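PDB 2JD4: laminin subunit ALPHA-1 from Mus musculus, which forms part of the basement membrane protein laminin-111, its LG4-5 domain pair binding magnesium and probably serving in cell surface anchorage. Local coordinates for residues 54-62 with 73-83. The protein carries 4 engineered substitutions. Sequence-based numbering, arbitrary orientation.
Sequences FASSGLIYY and TLQLQEGRLHF
A classic beta bulge interrupts this antiparallel pairing: I60 and Y61 both lie opposite L74. I60 N gives L74 O a bond of 2.9 Å, nearly along the C=O axis. Y61 N reaches L74 O only weakly, at 3.4 Å. Beyond the bulge, Y61 O is gripped twice, by L74 N and by the T73 hydroxyl, whose OG1 lies 3.0 Å away. T73 can do this because OG1 stands opposite its own backbone N (chi1 -178°), beside the carbonyl carbon. On the other side of the bulge, G58 and L76 exchange a pair of backbone bonds. G79, in the type I' turn from Q77 to R80, donates its N-H to S56 O.

The bulge puts I60 and Y61 on the L74 face of the sheet. CB of L74 sits over one face of the Y61 ring, 3.9 Å from its centroid. Y61 CG is wedged between backbone N and carbonyl carbon (chi1 81°), which tips the ring across L74. Y61 OH passes F83 CE1 at 3.5 Å and hydrogen-bonds T110. I60 extends CD1 to L81 CD2, 3.6 Å away, the two side chains crossing at about a right angle; the same CD1 also meets L74 CD2. Strands 44-53, 106-113 and 116-121 cover this apolar side, as in the beta sandwich of laminin G domains. On the opposite face, Q75 points its amide NE2 to I158 O and I161 O.

A55 O is buried against L76 CD2 with no polar partner. The chemistry thus divides: backbone bonds and the T73 hydroxyl fix the bulged register, while I60, Y61, L74, L81 and F83 join this sheet to its neighbour through mainly apolar packing.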
loop_
_atom_site.group_PDB
_atom_site.type_symbol
_atom_site.label_atom_id
_atom_site.label_comp_id
_atom_site.label_asym_id
_atom_site.label_seq_id
_atom_site.Cartn_x
_atom_site.Cartn_y
_atom_site.Cartn_z
ATOM N N PHE A 54 0.451 -8.623 3.240
ATOM C CA PHE A 54 1.478 -8.149 4.170
ATOM C C PHE A 54 0.896 -6.924 4.890
ATOM O O PHE A 54 1.512 -6.379 5.805
ATOM C CB PHE A 54 2.750 -7.693 3.434
ATOM C CG PHE A 54 3.548 -8.811 2.812
ATOM C CD1 PHE A 54 3.478 -9.057 1.443
ATOM C CD2 PHE A 54 4.407 -9.583 3.591
ATOM C CE1 PHE A 54 4.257 -10.053 0.856
ATOM C CE2 PHE A 54 5.191 -10.581 3.017
ATOM C CZ PHE A 54 5.117 -10.818 1.647
ATOM N N ALA A 55 -0.297 -6.506 4.467
ATOM C CA ALA A 55 -0.943 -5.315 5.014
ATOM C C ALA A 55 -1.475 -5.415 6.437
ATOM O O ALA A 55 -1.705 -6.498 6.961
ATOM C CB ALA A 55 -2.068 -4.873 4.079
ATOM N N SER A 56 -1.688 -4.266 7.060
ATOM C CA SER A 56 -2.207 -4.266 8.418
ATOM C C SER A 56 -3.707 -3.974 8.445
ATOM O O SER A 56 -4.392 -4.357 9.389
ATOM C CB SER A 56 -1.458 -3.240 9.278
ATOM O OG SER A 56 -1.796 -1.917 8.897
ATOM N N SER A 57 -4.226 -3.310 7.413
ATOM C CA SER A 57 -5.651 -2.979 7.398
ATOM C C SER A 57 -6.276 -2.879 6.012
ATOM O O SER A 57 -5.585 -2.608 5.020
ATOM C CB SER A 57 -5.880 -1.651 8.119
ATOM O OG SER A 57 -5.344 -0.576 7.361
ATOM N N GLY A 58 -7.597 -3.067 5.960
ATOM C CA GLY A 58 -8.323 -2.979 4.704
ATOM C C GLY A 58 -9.657 -3.713 4.683
ATOM O O GLY A 58 -9.878 -4.645 5.466
ATOM N N LEU A 59 -10.550 -3.292 3.787
ATOM C CA LEU A 59 -11.865 -3.921 3.646
ATOM C C LEU A 59 -11.757 -5.079 2.649
ATOM O O LEU A 59 -11.256 -4.898 1.543
ATOM C CB LEU A 59 -12.897 -2.886 3.166
ATOM C CG LEU A 59 -14.353 -3.355 3.017
ATOM C CD1 LEU A 59 -15.311 -2.184 3.209
ATOM C CD2 LEU A 59 -14.552 -3.995 1.647
ATOM N N ILE A 60 -12.223 -6.264 3.045
ATOM C CA ILE A 60 -12.145 -7.445 2.187
ATOM C C ILE A 60 -13.439 -7.678 1.394
ATOM O O ILE A 60 -13.384 -7.964 0.192
ATOM C CB ILE A 60 -11.764 -8.682 3.021
ATOM C CG1 ILE A 60 -10.417 -8.424 3.717
ATOM C CG2 ILE A 60 -11.699 -9.916 2.122
ATOM C CD1 ILE A 60 -10.032 -9.443 4.798
ATOM N N TYR A 61 -14.598 -7.577 2.052
ATOM C CA TYR A 61 -15.882 -7.679 1.346
ATOM C C TYR A 61 -16.978 -6.923 2.085
ATOM O O TYR A 61 -16.901 -6.730 3.306
ATOM C CB TYR A 61 -16.305 -9.141 1.088
ATOM C CG TYR A 61 -16.950 -9.900 2.230
ATOM C CD1 TYR A 61 -18.219 -9.561 2.703
ATOM C CD2 TYR A 61 -16.314 -11.002 2.797
ATOM C CE1 TYR A 61 -18.834 -10.304 3.707
ATOM C CE2 TYR A 61 -16.920 -11.749 3.805
ATOM C CZ TYR A 61 -18.183 -11.392 4.252
ATOM O OH TYR A 61 -18.788 -12.133 5.242
ATOM N N TYR A 62 -17.991 -6.499 1.335
ATOM C CA TYR A 62 -19.107 -5.742 1.883
ATOM C C TYR A 62 -20.399 -5.966 1.090
ATOM O O TYR A 62 -20.378 -6.046 -0.141
ATOM C CB TYR A 62 -18.737 -4.255 1.865
ATOM C CG TYR A 62 -19.831 -3.282 2.240
ATOM C CD1 TYR A 62 -20.147 -3.029 3.578
ATOM C CD2 TYR A 62 -20.523 -2.580 1.257
ATOM C CE1 TYR A 62 -21.120 -2.097 3.918
ATOM C CE2 TYR A 62 -21.502 -1.647 1.587
ATOM C CZ TYR A 62 -21.794 -1.409 2.916
ATOM O OH TYR A 62 -22.755 -0.483 3.241
ATOM N N THR A 73 -19.896 -7.255 6.658
ATOM C CA THR A 73 -18.563 -6.926 6.165
ATOM C C THR A 73 -17.451 -7.701 6.869
ATOM O O THR A 73 -17.623 -8.190 7.993
ATOM C CB THR A 73 -18.291 -5.403 6.316
ATOM O OG1 THR A 73 -16.998 -5.081 5.793
ATOM C CG2 THR A 73 -18.353 -4.991 7.783
ATOM N N LEU A 74 -16.324 -7.842 6.175
ATOM C CA LEU A 74 -15.137 -8.508 6.700
ATOM C C LEU A 74 -14.007 -7.512 6.461
ATOM O O LEU A 74 -13.738 -7.126 5.317
ATOM C CB LEU A 74 -14.845 -9.816 5.951
ATOM C CG LEU A 74 -13.530 -10.513 6.342
ATOM C CD1 LEU A 74 -13.628 -11.028 7.773
ATOM C CD2 LEU A 74 -13.225 -11.666 5.397
ATOM N N GLN A 75 -13.363 -7.085 7.543
ATOM C CA GLN A 75 -12.276 -6.110 7.467
ATOM C C GLN A 75 -11.048 -6.589 8.224
ATOM O O GLN A 75 -11.154 -7.375 9.167
ATOM C CB GLN A 75 -12.733 -4.771 8.064
ATOM C CG GLN A 75 -13.907 -4.124 7.355
ATOM C CD GLN A 75 -14.648 -3.126 8.240
ATOM O OE1 GLN A 75 -15.141 -3.484 9.306
ATOM N NE2 GLN A 75 -14.730 -1.874 7.798
ATOM N N LEU A 76 -9.879 -6.121 7.798
ATOM C CA LEU A 76 -8.633 -6.467 8.462
ATOM C C LEU A 76 -8.227 -5.224 9.244
ATOM O O LEU A 76 -8.350 -4.108 8.741
ATOM C CB LEU A 76 -7.540 -6.794 7.448
ATOM C CG LEU A 76 -6.233 -7.307 8.064
ATOM C CD1 LEU A 76 -6.441 -8.745 8.558
ATOM C CD2 LEU A 76 -5.113 -7.260 7.025
ATOM N N GLN A 77 -7.758 -5.418 10.473
ATOM C CA GLN A 77 -7.334 -4.303 11.315
ATOM C C GLN A 77 -6.204 -4.757 12.226
ATOM O O GLN A 77 -6.322 -5.765 12.931
ATOM C CB GLN A 77 -8.501 -3.787 12.154
ATOM C CG GLN A 77 -8.121 -2.643 13.086
ATOM C CD GLN A 77 -9.287 -2.157 13.925
ATOM O OE1 GLN A 77 -10.151 -1.425 13.445
ATOM N NE2 GLN A 77 -9.321 -2.574 15.185
ATOM N N GLU A 78 -5.105 -4.010 12.204
ATOM C CA GLU A 78 -3.936 -4.349 13.003
ATOM C C GLU A 78 -3.509 -5.779 12.701
ATOM O O GLU A 78 -3.090 -6.520 13.589
ATOM C CB GLU A 78 -4.232 -4.180 14.500
ATOM C CG GLU A 78 -4.575 -2.742 14.897
ATOM C CD GLU A 78 -4.837 -2.583 16.392
ATOM O OE1 GLU A 78 -5.711 -3.295 16.931
ATOM O OE2 GLU A 78 -4.172 -1.737 17.026
ATOM N N GLY A 79 -3.634 -6.164 11.433
ATOM C CA GLY A 79 -3.232 -7.493 11.014
ATOM C C GLY A 79 -4.187 -8.625 11.341
ATOM O O GLY A 79 -3.889 -9.777 11.024
ATOM N N ARG A 80 -5.329 -8.318 11.956
ATOM C CA ARG A 80 -6.299 -9.353 12.317
ATOM C C ARG A 80 -7.696 -9.142 11.730
ATOM O O ARG A 80 -8.098 -8.017 11.430
ATOM C CB ARG A 80 -6.382 -9.483 13.841
ATOM C CG ARG A 80 -5.093 -10.002 14.471
ATOM C CD ARG A 80 -5.282 -10.369 15.940
ATOM N NE ARG A 80 -4.147 -11.134 16.458
ATOM C CZ ARG A 80 -2.924 -10.642 16.643
ATOM N NH1 ARG A 80 -2.662 -9.374 16.359
ATOM N NH2 ARG A 80 -1.957 -11.423 17.102
ATOM N N LEU A 81 -8.438 -10.241 11.598
ATOM C CA LEU A 81 -9.776 -10.227 11.013
ATOM C C LEU A 81 -10.957 -9.940 11.937
ATOM O O LEU A 81 -11.014 -10.425 13.070
ATOM C CB LEU A 81 -10.022 -11.559 10.296
ATOM C CG LEU A 81 -9.071 -11.880 9.140
ATOM C CD1 LEU A 81 -9.303 -13.309 8.640
ATOM C CD2 LEU A 81 -9.294 -10.873 8.023
ATOM N N HIS A 82 -11.906 -9.160 11.418
ATOM C CA HIS A 82 -13.134 -8.786 12.125
ATOM C C HIS A 82 -14.327 -8.956 11.175
ATOM O O HIS A 82 -14.331 -8.403 10.075
ATOM C CB HIS A 82 -13.058 -7.325 12.590
ATOM C CG HIS A 82 -11.916 -7.048 13.515
ATOM N ND1 HIS A 82 -11.982 -7.281 14.872
ATOM C CD2 HIS A 82 -10.664 -6.589 13.274
ATOM C CE1 HIS A 82 -10.821 -6.979 15.427
ATOM N NE2 HIS A 82 -10.003 -6.558 14.478
ATOM N N PHE A 83 -15.326 -9.720 11.613
ATOM C CA PHE A 83 -16.539 -9.992 10.838
ATOM C C PHE A 83 -17.738 -9.421 11.586
ATOM O O PHE A 83 -17.965 -9.769 12.746
ATOM C CB PHE A 83 -16.697 -11.519 10.662
ATOM C CG PHE A 83 -18.048 -11.961 10.137
ATOM C CD1 PHE A 83 -18.634 -11.343 9.034
ATOM C CD2 PHE A 83 -18.708 -13.046 10.721
ATOM C CE1 PHE A 83 -19.863 -11.803 8.513
ATOM C CE2 PHE A 83 -19.926 -13.508 10.211
ATOM C CZ PHE A 83 -20.506 -12.888 9.106
#